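Local coordinates for protein uronate isomerase (Caulobacter crescentus, PDB 2Q01) that catalyses the isomerisation of D-glucuronate to D-fructuronate and of D-galacturonate to D-tagaturonate in pentose and glucuronate interconversion, at residues E172-L178 and R238-F242; F217-Q223 and A234-R238; V193-Y197 and F242-T248; P46-A50 and H180-I184. All coordinates share one frame; numbering follows the deposited sequence. Where two conformers were deposited one is given.

Contact 1 of 4, residues E172-L178 and R238-F242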
loop_
_atom_site.group_PDB
_atom_site.type_symbol
_atom_site.label_atom_id
_atom_site.label_comp_id
_atom_site.label_asym_id
_atom_site.label_seq_id
_atom_site.Cartn_x
_atom_site.Cartn_y
_atom_site.Cartn_z
ATOM N N GLU B 172 -30.953 -10.245 3.962
ATOM C CA GLU B 172 -32.237 -9.523 3.917
ATOM C C GLU B 172 -32.263 -8.370 4.912
ATOM O O GLU B 172 -31.570 -8.402 5.928
ATOM C CB GLU B 172 -33.438 -10.441 4.210
ATOM C CG GLU B 172 -33.263 -11.943 3.944
ATOM C CD GLU B 172 -33.229 -12.324 2.476
ATOM O OE1 GLU B 172 -32.201 -12.880 2.048
ATOM O OE2 GLU B 172 -34.224 -12.089 1.754
ATOM N N GLY B 173 -33.065 -7.353 4.613
ATOM C CA GLY B 173 -33.316 -6.260 5.547
ATOM C C GLY B 173 -34.495 -6.558 6.456
ATOM O O GLY B 173 -35.244 -7.499 6.205
ATOM N N PRO B 174 -34.683 -5.743 7.512
ATOM C CA PRO B 174 -35.769 -5.894 8.493
ATOM C C PRO B 174 -37.149 -5.603 7.907
ATOM O O PRO B 174 -38.163 -6.009 8.481
ATOM C CB PRO B 174 -35.442 -4.842 9.560
ATOM C CG PRO B 174 -34.098 -4.325 9.240
ATOM C CD PRO B 174 -33.839 -4.576 7.806
ATOM N N HIS B 175 -37.168 -4.900 6.778
ATOM C CA HIS B 175 -38.390 -4.537 6.077
ATOM C C HIS B 175 -38.917 -5.609 5.117
ATOM O O HIS B 175 -40.080 -5.552 4.721
ATOM C CB HIS B 175 -38.200 -3.209 5.333
ATOM C CG HIS B 175 -37.096 -3.226 4.319
ATOM N ND1 HIS B 175 -35.769 -3.064 4.658
ATOM C CD2 HIS B 175 -37.125 -3.367 2.973
ATOM C CE1 HIS B 175 -35.027 -3.121 3.567
ATOM N NE2 HIS B 175 -35.826 -3.303 2.530
ATOM N N GLU B 176 -38.078 -6.577 4.744
ATOM C CA GLU B 176 -38.531 -7.688 3.882
ATOM C C GLU B 176 -38.902 -8.959 4.651
ATOM O O GLU B 176 -38.475 -9.143 5.797
ATOM C CB GLU B 176 -37.540 -7.984 2.749
ATOM C CG GLU B 176 -36.133 -7.445 2.960
ATOM C CD GLU B 176 -35.305 -7.454 1.687
ATOM O OE1 GLU B 176 -35.881 -7.643 0.594
ATOM O OE2 GLU B 176 -34.073 -7.271 1.779
ATOM N N SER B 177 -39.702 -9.819 4.012
ATOM C CA SER B 177 -40.194 -11.041 4.652
ATOM C C SER B 177 -39.199 -12.194 4.561
ATOM O O SER B 177 -38.392 -12.271 3.629
ATOM C CB SER B 177 -41.549 -11.464 4.071
ATOM O OG SER B 177 -41.413 -12.031 2.781
ATOM N N LEU B 178 -39.271 -13.087 5.544
ATOM C CA LEU B 178 -38.447 -14.291 5.573
ATOM C C LEU B 178 -39.273 -15.496 5.100
ATOM O O LEU B 178 -39.127 -16.627 5.585
ATOM C CB LEU B 178 -37.864 -14.494 6.971
ATOM C CG LEU B 178 -36.963 -13.355 7.451
ATOM C CD1 LEU B 178 -36.575 -13.570 8.893
ATOM C CD2 LEU B 178 -35.725 -13.229 6.569
ATOM N N ARG B 238 -37.322 -7.820 14.889
ATOM C CA ARG B 238 -36.920 -8.290 13.565
ATOM C C ARG B 238 -35.661 -9.142 13.623
ATOM O O ARG B 238 -35.564 -10.142 12.926
ATOM C CB ARG B 238 -36.758 -7.130 12.574
ATOM C CG ARG B 238 -38.085 -6.522 12.120
ATOM C CD ARG B 238 -39.051 -7.580 11.649
ATOM N NE ARG B 238 -38.735 -8.055 10.308
ATOM C CZ ARG B 238 -39.151 -9.213 9.806
ATOM N NH1 ARG B 238 -38.821 -9.552 8.567
ATOM N NH2 ARG B 238 -39.891 -10.031 10.540
ATOM N N ARG B 239 -34.716 -8.756 14.476
ATOM C CA ARG B 239 -33.522 -9.555 14.710
ATOM C C ARG B 239 -33.862 -10.938 15.248
ATOM O O ARG B 239 -33.273 -11.928 14.810
ATOM C CB ARG B 239 -32.566 -8.836 15.655
ATOM C CG ARG B 239 -31.682 -7.829 14.951
ATOM C CD ARG B 239 -31.080 -6.842 15.930
ATOM N NE ARG B 239 -30.040 -7.452 16.750
ATOM C CZ ARG B 239 -28.734 -7.288 16.547
ATOM N NH1 ARG B 239 -28.296 -6.532 15.551
ATOM N NH2 ARG B 239 -27.864 -7.880 17.348
ATOM N N GLN B 240 -34.818 -10.995 16.176
ATOM C CA GLN B 240 -35.319 -12.254 16.728
ATOM C C GLN B 240 -35.906 -13.156 15.646
ATOM O O GLN B 240 -35.644 -14.357 15.636
ATOM C CB GLN B 240 -36.361 -11.993 17.826
ATOM C CG GLN B 240 -36.698 -13.214 18.678
ATOM C CD GLN B 240 -35.459 -13.936 19.193
ATOM O OE1 GLN B 240 -34.623 -13.353 19.892
ATOM N NE2 GLN B 240 -35.334 -15.213 18.841
ATOM N N ALA B 241 -36.685 -12.562 14.742
ATOM C CA ALA B 241 -37.259 -13.262 13.593
ATOM C C ALA B 241 -36.195 -13.834 12.655
ATOM O O ALA B 241 -36.403 -14.881 12.049
ATOM C CB ALA B 241 -38.190 -12.338 12.825
ATOM N N PHE B 242 -35.066 -13.138 12.540
ATOM C CA PHE B 242 -33.945 -13.585 11.714
ATOM C C PHE B 242 -33.212 -14.753 12.370
ATOM O O PHE B 242 -32.859 -15.718 11.698
ATOM C CB PHE B 242 -32.980 -12.430 11.441
ATOM C CG PHE B 242 -33.366 -11.564 10.268
ATOM C CD1 PHE B 242 -34.522 -10.789 10.292
ATOM C CD2 PHE B 242 -32.548 -11.495 9.145
ATOM C CE1 PHE B 242 -34.870 -9.976 9.217
ATOM C CE2 PHE B 242 -32.886 -10.687 8.062
ATOM C CZ PHE B 242 -34.050 -9.930 8.097
#
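L178 sets its CD1 methyl over one face of the F242 ring, tying a beta-alpha loop of the TIM-barrel fold to helix 228-244. The loop runs from strand 165-169 to helix 179-186. The two side chains cross at about a right angle in a CH-pi contact. CD1 of L178 lies 4.0 Å from the F242 ring centroid, 23° off the ring normal. The same methyl touches A241 O at 3.4 Å. The rim of the ring meets the loop backbone: G173 O lies in the ring plane, 3.3 Å from F242 CZ.

R238 meets the loop with both its chain and its head. Its CB and CG pack against CB of P174. Bends at chi2 and chi3 then fold the guanidinium back onto the loop, edge first. R238 NE donates to P174 O at 2.8 Å, with an N-H...O angle of 145°. R238 NH1 makes a weak bond to E176 O. P174 O has a second partner in T220 OG1. The type I turn from G173 to E176 is also held by its own side chain: G173 N donates almost straight (170°) to the anti lone pair of E176 OE2, 3.0 Å away.

Contact 2 of 4, residues F217-Q223 and A234-R238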
loop_
_atom_site.group_PDB
_atom_site.type_symbol
_atom_site.label_atom_id
_atom_site.label_comp_id
_atom_site.label_asym_id
_atom_site.label_seq_id
_atom_site.Cartn_x
_atom_site.Cartn_y
_atom_site.Cartn_z
ATOM N N PHE B 217 -41.070 -1.606 7.143
ATOM C CA PHE B 217 -40.436 -1.965 8.424
ATOM C C PHE B 217 -41.472 -1.918 9.559
ATOM O O PHE B 217 -41.445 -2.753 10.463
ATOM C CB PHE B 217 -39.247 -1.020 8.681
ATOM C CG PHE B 217 -38.470 -1.276 9.962
ATOM C CD1 PHE B 217 -37.885 -0.207 10.631
ATOM C CD2 PHE B 217 -38.273 -2.557 10.470
ATOM C CE1 PHE B 217 -37.155 -0.403 11.799
ATOM C CE2 PHE B 217 -37.551 -2.759 11.643
ATOM C CZ PHE B 217 -36.985 -1.681 12.300
ATOM N N ALA B 218 -42.395 -0.956 9.483
ATOM C CA ALA B 218 -43.514 -0.843 10.425
ATOM C C ALA B 218 -44.547 -1.963 10.257
ATOM O O ALA B 218 -45.170 -2.386 11.230
ATOM C CB ALA B 218 -44.182 0.512 10.281
ATOM N N GLU B 219 -44.723 -2.436 9.023
ATOM C CA GLU B 219 -45.642 -3.541 8.728
ATOM C C GLU B 219 -45.117 -4.882 9.240
ATOM O O GLU B 219 -45.874 -5.657 9.822
ATOM C CB GLU B 219 -45.926 -3.637 7.226
ATOM C CG GLU B 219 -46.619 -2.414 6.631
ATOM C CD GLU B 219 -46.569 -2.378 5.108
ATOM O OE1 GLU B 219 -45.988 -3.303 4.493
ATOM O OE2 GLU B 219 -47.114 -1.418 4.522
ATOM N N THR B 220 -43.826 -5.144 9.034
ATOM C CA THR B 220 -43.204 -6.402 9.474
ATOM C C THR B 220 -42.963 -6.488 10.985
ATOM O O THR B 220 -42.845 -7.582 11.535
ATOM C CB THR B 220 -41.870 -6.696 8.738
ATOM O OG1 THR B 220 -40.906 -5.690 9.058
ATOM C CG2 THR B 220 -42.073 -6.753 7.234
ATOM N N SER B 221 -42.888 -5.344 11.654
ATOM C CA SER B 221 -42.653 -5.333 13.095
ATOM C C SER B 221 -43.909 -5.062 13.922
ATOM O O SER B 221 -43.995 -5.489 15.073
ATOM C CB SER B 221 -41.570 -4.319 13.455
ATOM O OG SER B 221 -41.971 -3.005 13.111
ATOM N N GLY B 222 -44.866 -4.341 13.338
ATOM C CA GLY B 222 -46.089 -3.949 14.036
ATOM C C GLY B 222 -45.854 -2.839 15.045
ATOM O O GLY B 222 -46.642 -2.667 15.978
ATOM N N GLN B 223 -44.776 -2.080 14.841
ATOM C CA GLN B 223 -44.323 -1.063 15.791
ATOM C C GLN B 223 -44.407 0.353 15.232
ATOM O O GLN B 223 -44.402 0.549 14.014
ATOM C CB GLN B 223 -42.877 -1.342 16.208
ATOM C CG GLN B 223 -42.683 -2.609 17.022
ATOM C CD GLN B 223 -43.223 -2.492 18.434
ATOM O OE1 GLN B 223 -42.886 -1.562 19.174
ATOM N NE2 GLN B 223 -44.060 -3.447 18.820
ATOM N N ALA B 234 -38.554 -2.414 17.308
ATOM C CA ALA B 234 -38.785 -2.977 15.986
ATOM C C ALA B 234 -37.549 -3.686 15.439
ATOM O O ALA B 234 -37.674 -4.667 14.715
ATOM C CB ALA B 234 -39.241 -1.897 15.032
ATOM N N HIS B 235 -36.365 -3.188 15.790
ATOM C CA HIS B 235 -35.107 -3.830 15.411
ATOM C C HIS B 235 -34.867 -5.117 16.187
ATOM O O HIS B 235 -34.362 -6.091 15.630
ATOM C CB HIS B 235 -33.932 -2.890 15.635
ATOM C CG HIS B 235 -33.625 -2.006 14.469
ATOM N ND1 HIS B 235 -33.176 -2.496 13.263
ATOM C CD2 HIS B 235 -33.660 -0.659 14.339
ATOM C CE1 HIS B 235 -32.969 -1.492 12.430
ATOM N NE2 HIS B 235 -33.252 -0.367 13.059
ATOM N N ARG B 236 -35.221 -5.109 17.472
ATOM C CA ARG B 236 -35.075 -6.282 18.327
ATOM C C ARG B 236 -35.991 -7.417 17.889
ATOM O O ARG B 236 -35.558 -8.569 17.806
ATOM C CB ARG B 236 -35.342 -5.929 19.784
ATOM C CG ARG B 236 -34.234 -5.148 20.444
ATOM C CD ARG B 236 -34.483 -4.992 21.942
ATOM N NE ARG B 236 -33.897 -3.747 22.434
ATOM C CZ ARG B 236 -34.580 -2.630 22.672
ATOM N NH1 ARG B 236 -35.897 -2.586 22.493
ATOM N NH2 ARG B 236 -33.942 -1.551 23.105
ATOM N N LEU B 237 -37.247 -7.079 17.597
ATOM C CA LEU B 237 -38.233 -8.052 17.136
ATOM C C LEU B 237 -37.883 -8.642 15.771
ATOM O O LEU B 237 -38.117 -9.827 15.528
ATOM C CB LEU B 237 -39.636 -7.435 17.105
ATOM C CG LEU B 237 -40.321 -7.070 18.428
ATOM C CD1 LEU B 237 -41.727 -6.572 18.152
ATOM C CD2 LEU B 237 -40.350 -8.231 19.425
ATOM N N ARG B 238 -37.322 -7.820 14.889
ATOM C CA ARG B 238 -36.920 -8.290 13.565
ATOM C C ARG B 238 -35.661 -9.142 13.623
ATOM O O ARG B 238 -35.564 -10.142 12.926
ATOM C CB ARG B 238 -36.758 -7.130 12.574
ATOM C CG ARG B 238 -38.085 -6.522 12.120
ATOM C CD ARG B 238 -39.051 -7.580 11.649
ATOM N NE ARG B 238 -38.735 -8.055 10.308
ATOM C CZ ARG B 238 -39.151 -9.213 9.806
ATOM N NH1 ARG B 238 -38.821 -9.552 8.567
ATOM N NH2 ARG B 238 -39.891 -10.031 10.540
#
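F217 drives its ring end-on into helix 228-244, and this is the tight part of the contact. Its CZ comes within 3.5 Å of A234 CB. The same CZ stands over the centre of the H235 imidazole in an edge-to-face pair, with the F217 and H235 centroids 5.0 Å apart and the planes at 52°. The reach comes from chi1 of F217 (-179°), which swings CG directly away from the backbone N. Both imidazole nitrogens are bonded, ND1 with Y197 OH and NE2 with Y231 OH. The edge of F217 also meets the chain of R238, with CE2 of F217 at 3.8 Å from CG of R238. S221 turns its hydroxyl inward, and its OG donates to F217 O at 2.7 Å while touching A234 CB.

The outer side is looser. T220 rests its CB on one face of the R238 guanidinium and bonds P174 O through OG1. Q223 NE2 only brushes CD1 of the exposed L237, at 4.0 Å. With an alanine in place of R238, T220 CB would probably lose the flat group beneath it and P174 O one of its donors.

The axes of segments 217-221 and 234-238 approach to 9.8 Å, at 58° between their N-to-C directions. Helices 210-221 and 228-244 both lie in the connection from strand 192-194 to strand 249-252, consistent with a beta-alpha-beta crossover of the TIM barrel.

Contact 3 of 4, residues V193-Y197 and F242-T248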
loop_
_atom_site.group_PDB
_atom_site.type_symbol
_atom_site.label_atom_id
_atom_site.label_comp_id
_atom_site.label_asym_id
_atom_site.label_seq_id
_atom_site.Cartn_x
_atom_site.Cartn_y
_atom_site.Cartn_z
ATOM N N VAL B 193 -29.977 -23.299 4.461
ATOM C CA VAL B 193 -29.989 -21.951 3.916
ATOM C C VAL B 193 -30.509 -21.006 4.995
ATOM O O VAL B 193 -31.660 -21.104 5.423
ATOM C CB VAL B 193 -30.834 -21.846 2.630
ATOM C CG1 VAL B 193 -30.864 -20.408 2.128
ATOM C CG2 VAL B 193 -30.287 -22.785 1.548
ATOM N N ILE B 194 -29.638 -20.114 5.451
ATOM C CA ILE B 194 -29.983 -19.163 6.507
ATOM C C ILE B 194 -29.923 -17.728 5.996
ATOM O O ILE B 194 -29.676 -17.486 4.814
ATOM C CB ILE B 194 -29.094 -19.334 7.770
ATOM C CG1 ILE B 194 -27.609 -19.166 7.434
ATOM C CG2 ILE B 194 -29.358 -20.680 8.416
ATOM C CD1 ILE B 194 -26.722 -18.996 8.649
ATOM N N THR B 195 -30.152 -16.782 6.897
ATOM C CA THR B 195 -30.203 -15.372 6.529
ATOM C C THR B 195 -29.196 -14.534 7.326
ATOM O O THR B 195 -28.519 -15.043 8.220
ATOM C CB THR B 195 -31.645 -14.816 6.666
ATOM O OG1 THR B 195 -31.666 -13.434 6.301
ATOM C CG2 THR B 195 -32.172 -14.982 8.089
ATOM N N ALA B 196 -29.082 -13.259 6.964
ATOM C CA ALA B 196 -28.273 -12.298 7.705
ATOM C C ALA B 196 -29.035 -10.981 7.800
ATOM O O ALA B 196 -29.722 -10.593 6.857
ATOM C CB ALA B 196 -26.928 -12.094 7.026
ATOM N N TYR B 197 -28.910 -10.310 8.945
ATOM C CA TYR B 197 -29.641 -9.074 9.229
ATOM C C TYR B 197 -28.917 -7.836 8.702
ATOM O O TYR B 197 -27.878 -7.451 9.234
ATOM C CB TYR B 197 -29.846 -8.949 10.740
ATOM C CG TYR B 197 -30.794 -7.854 11.184
ATOM C CD1 TYR B 197 -32.173 -8.041 11.126
ATOM C CD2 TYR B 197 -30.312 -6.653 11.704
ATOM C CE1 TYR B 197 -33.046 -7.063 11.548
ATOM C CE2 TYR B 197 -31.183 -5.657 12.134
ATOM C CZ TYR B 197 -32.549 -5.877 12.054
ATOM O OH TYR B 197 -33.436 -4.922 12.462
ATOM N N PHE B 242 -35.066 -13.138 12.540
ATOM C CA PHE B 242 -33.945 -13.585 11.714
ATOM C C PHE B 242 -33.212 -14.753 12.370
ATOM O O PHE B 242 -32.859 -15.718 11.698
ATOM C CB PHE B 242 -32.980 -12.430 11.441
ATOM C CG PHE B 242 -33.366 -11.564 10.268
ATOM C CD1 PHE B 242 -34.522 -10.789 10.292
ATOM C CD2 PHE B 242 -32.548 -11.495 9.145
ATOM C CE1 PHE B 242 -34.870 -9.976 9.217
ATOM C CE2 PHE B 242 -32.886 -10.687 8.062
ATOM C CZ PHE B 242 -34.050 -9.930 8.097
ATOM N N ILE B 243 -32.994 -14.649 13.681
ATOM C CA ILE B 243 -32.435 -15.725 14.507
ATOM C C ILE B 243 -33.253 -17.013 14.382
ATOM O O ILE B 243 -32.693 -18.099 14.182
ATOM C CB ILE B 243 -32.336 -15.282 15.993
ATOM C CG1 ILE B 243 -31.235 -14.238 16.146
ATOM C CG2 ILE B 243 -32.051 -16.463 16.927
ATOM C CD1 ILE B 243 -31.411 -13.338 17.323
ATOM N N ASP B 244 -34.576 -16.869 14.472
ATOM C CA ASP B 244 -35.517 -17.974 14.294
ATOM C C ASP B 244 -35.479 -18.557 12.879
ATOM O O ASP B 244 -35.843 -19.716 12.670
ATOM C CB ASP B 244 -36.940 -17.524 14.638
ATOM C CG ASP B 244 -37.123 -17.220 16.119
ATOM O OD1 ASP B 244 -38.075 -16.483 16.452
ATOM O OD2 ASP B 244 -36.327 -17.713 16.949
ATOM N N ALA B 245 -35.033 -17.749 11.919
ATOM C CA ALA B 245 -34.827 -18.193 10.543
ATOM C C ALA B 245 -33.401 -18.723 10.324
ATOM O O ALA B 245 -33.021 -19.070 9.200
ATOM C CB ALA B 245 -35.136 -17.059 9.573
ATOM N N GLY B 246 -32.618 -18.767 11.400
ATOM C CA GLY B 246 -31.296 -19.381 11.373
ATOM C C GLY B 246 -30.105 -18.443 11.355
ATOM O O GLY B 246 -28.963 -18.908 11.364
ATOM N N ALA B 247 -30.363 -17.135 11.331
ATOM C CA ALA B 247 -29.300 -16.125 11.305
ATOM C C ALA B 247 -28.399 -16.171 12.530
ATOM O O ALA B 247 -28.854 -16.400 13.652
ATOM C CB ALA B 247 -29.874 -14.731 11.145
ATOM N N THR B 248 -27.110 -15.973 12.286
ATOM C CA THR B 248 -26.116 -15.877 13.345
ATOM C C THR B 248 -25.357 -14.563 13.216
ATOM O O THR B 248 -24.551 -14.214 14.083
ATOM C CB THR B 248 -25.099 -17.044 13.283
ATOM O OG1 THR B 248 -24.414 -17.030 12.023
ATOM C CG2 THR B 248 -25.775 -18.402 13.472
HETATM O O HOH W 1 -34.035 -20.442 7.275
HETATM O O HOH W 2 -26.286 -15.261 9.623
#
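The Y197 ring projects opposite its own backbone N (chi1 -170°), while F242 CG is turned away from its carbonyl carbon (chi1 -85°). These two settings bring the rings together edge-to-face. CD1 of Y197 stands over the centre of the F242 ring, on the face opposite L178; the Y197 and F242 centroids are 5.0 Å apart and the planes at 85°. T195 crosses F242 at about a right angle, with OG1 3.5 Å from CE2 of F242. A196 O lies at the edge of the same ring. With a leucine in place of F242, the Y197 edge would probably lose the flat face it meets, and a gap would be likely to open beside T195.

Further on, helix 228-244 ends in a Schellman motif. A247 N bonds F242 O and G246 N bonds I243 O. G246 has positive phi. With no side chain, G246 lets I194 CG2 come close, 3.5 Å from G246 O. A247 CB packs against T195 CG2 at 3.8 Å.

No direct hydrogen bond joins the segments, but two waters bridge them. One donates to V193 O and to A245 O, 2.6 Å from the latter. The other donates to T195 O and accepts from T248 N.

Strand 192-194 pairs with strand 165-169 through I194. Y197 makes backbone bonds to S249 and D251, and its ring touches M295 of helix 281-302.

Contact 4 of 4, residues P46-A50 and H180-I184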
loop_
_atom_site.group_PDB
_atom_site.type_symbol
_atom_site.label_atom_id
_atom_site.label_comp_id
_atom_site.label_asym_id
_atom_site.label_seq_id
_atom_site.Cartn_x
_atom_site.Cartn_y
_atom_site.Cartn_z
ATOM N N PRO B 46 -33.021 -16.611 -1.791
ATOM C CA PRO B 46 -33.623 -17.733 -1.052
ATOM C C PRO B 46 -34.816 -18.392 -1.750
ATOM O O PRO B 46 -35.132 -19.545 -1.463
ATOM C CB PRO B 46 -34.096 -17.079 0.250
ATOM C CG PRO B 46 -34.244 -15.628 -0.079
ATOM C CD PRO B 46 -33.114 -15.356 -1.021
ATOM N N SER B 47 -35.466 -17.660 -2.652
ATOM C CA SER B 47 -36.608 -18.176 -3.403
ATOM C C SER B 47 -36.211 -19.263 -4.401
ATOM O O SER B 47 -37.048 -20.080 -4.785
ATOM C CB SER B 47 -37.322 -17.043 -4.136
ATOM O OG SER B 47 -36.581 -16.629 -5.267
ATOM N N TRP B 48 -34.943 -19.263 -4.814
ATOM C CA TRP B 48 -34.401 -20.293 -5.703
ATOM C C TRP B 48 -34.511 -21.688 -5.098
ATOM O O TRP B 48 -34.772 -22.653 -5.808
ATOM C CB TRP B 48 -32.934 -20.015 -6.047
ATOM C CG TRP B 48 -32.686 -18.793 -6.897
ATOM C CD1 TRP B 48 -33.586 -18.137 -7.693
ATOM C CD2 TRP B 48 -31.435 -18.110 -7.062
ATOM N NE1 TRP B 48 -32.976 -17.081 -8.330
ATOM C CE2 TRP B 48 -31.656 -17.043 -7.962
ATOM C CE3 TRP B 48 -30.148 -18.294 -6.530
ATOM C CZ2 TRP B 48 -30.639 -16.153 -8.336
ATOM C CZ3 TRP B 48 -29.135 -17.410 -6.905
ATOM C CH2 TRP B 48 -29.389 -16.354 -7.799
ATOM N N PHE B 49 -34.328 -21.782 -3.785
ATOM C CA PHE B 49 -34.363 -23.065 -3.088
ATOM C C PHE B 49 -35.734 -23.388 -2.503
ATOM O O PHE B 49 -36.021 -24.547 -2.204
ATOM C CB PHE B 49 -33.275 -23.118 -2.007
ATOM C CG PHE B 49 -31.922 -22.715 -2.506
ATOM C CD1 PHE B 49 -31.418 -21.446 -2.240
ATOM C CD2 PHE B 49 -31.164 -23.590 -3.278
ATOM C CE1 PHE B 49 -30.172 -21.064 -2.720
ATOM C CE2 PHE B 49 -29.918 -23.215 -3.762
ATOM C CZ PHE B 49 -29.421 -21.950 -3.483
ATOM N N ALA B 50 -36.577 -22.371 -2.344
ATOM C CA ALA B 50 -37.919 -22.581 -1.813
ATOM C C ALA B 50 -38.857 -23.086 -2.902
ATOM O O ALA B 50 -39.682 -23.970 -2.657
ATOM C CB ALA B 50 -38.460 -21.307 -1.172
ATOM N N HIS B 180 -39.315 -17.147 2.137
ATOM C CA HIS B 180 -38.661 -18.219 1.400
ATOM C C HIS B 180 -37.767 -19.075 2.280
ATOM O O HIS B 180 -37.532 -20.237 1.976
ATOM C CB HIS B 180 -37.886 -17.646 0.217
ATOM C CG HIS B 180 -38.734 -16.824 -0.701
ATOM N ND1 HIS B 180 -39.721 -17.374 -1.489
ATOM C CD2 HIS B 180 -38.762 -15.492 -0.935
ATOM C CE1 HIS B 180 -40.313 -16.416 -2.179
ATOM N NE2 HIS B 180 -39.751 -15.265 -1.860
ATOM N N HIS B 181 -37.288 -18.497 3.376
ATOM C CA HIS B 181 -36.514 -19.240 4.359
ATOM C C HIS B 181 -37.385 -20.187 5.166
ATOM O O HIS B 181 -36.954 -21.290 5.490
ATOM C CB HIS B 181 -35.792 -18.281 5.296
ATOM C CG HIS B 181 -34.699 -17.514 4.631
ATOM N ND1 HIS B 181 -34.924 -16.330 3.967
ATOM C CD2 HIS B 181 -33.376 -17.771 4.512
ATOM C CE1 HIS B 181 -33.783 -15.879 3.483
ATOM N NE2 HIS B 181 -32.829 -16.740 3.791
ATOM N N ALA B 182 -38.598 -19.745 5.501
ATOM C CA ALA B 182 -39.576 -20.591 6.191
ATOM C C ALA B 182 -39.986 -21.784 5.333
ATOM O O ALA B 182 -40.185 -22.882 5.850
ATOM C CB ALA B 182 -40.797 -19.780 6.601
ATOM N N ALA B 183 -40.088 -21.563 4.024
ATOM C CA ALA B 183 -40.470 -22.608 3.078
ATOM C C ALA B 183 -39.359 -23.633 2.876
ATOM O O ALA B 183 -39.637 -24.801 2.607
ATOM C CB ALA B 183 -40.873 -21.997 1.752
ATOM N N ILE B 184 -38.111 -23.187 3.005
ATOM C CA ILE B 184 -36.946 -24.059 2.889
ATOM C C ILE B 184 -36.899 -25.020 4.070
ATOM O O ILE B 184 -36.706 -26.226 3.891
ATOM C CB ILE B 184 -35.622 -23.252 2.767
ATOM C CG1 ILE B 184 -35.448 -22.722 1.340
ATOM C CG2 ILE B 184 -34.403 -24.108 3.148
ATOM C CD1 ILE B 184 -34.469 -21.556 1.224
#
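In two CH-pi contacts a CB of P46 or S47 lies over a histidine ring. S47 places its CB squarely over the centre of the H180 imidazole, 3.5 Å from the centroid of that ring and 7° off its normal. H180 CG lies anti to its carbonyl carbon (chi1 -56°), which sets the imidazole against S47 CB. P46 approaches H181 in the same manner but less centrally. CB of P46 lies 3.8 Å from the H181 ring centroid, offset toward the rim near CE1. NE2 of H181 bonds T170 OG1 and, weakly, I194 O, which helps fix the turn of the ring.

The two helices belong to neighbouring beta-alpha units of the TIM barrel. Helix 47-51 comes after strand 37-39 and helix 179-186 after strand 165-169, and these two strands are adjacent and parallel in the sheet.

Apolar packing forms a second group. A50, with no more than a methyl, lets the backbones come close, and its CA lies 5.0 Å from CA of I184. A50 CB touches A183 CB at 3.9 Å and also meets CG1 of I184. I184 extends its CD1 methyl against F49 CB, 3.8 Å away. Beyond CB, the F49 ring turns off to an edge-to-face pair with F422.

Backbone carbonyls also take part, though no hydrogen bond crosses between the segments. H180 O lies 3.5 Å from A50 CB. Across the contact, P46 O touches CD1 of I184 at 3.4 Å while accepting a bond from A50 N.

In the fold
Helix 228-244 is common to contacts 1, 2 and 3. Contacts 1 and 2 share R238, contacts 1 and 3 share F242, and the centres in each pair are about 8 Å apart. Contact 2 lies nearer the start of the helix, about 16 Å from contact 3 between centres. Along the chain, contact 4 closes before contacts 2 and 3 open, whereas contacts 1 and 4 alternate their segments. Helix 179-186, used by contact 4, leads on to strand 192-194 of contact 3, and the two centres lie about 12 Å apart. Contacts 2 and 4 do not touch, with centres about 21 Å apart. Together the contacts join three successive beta-alpha units, after strands 37-39, 165-169 and 192-194.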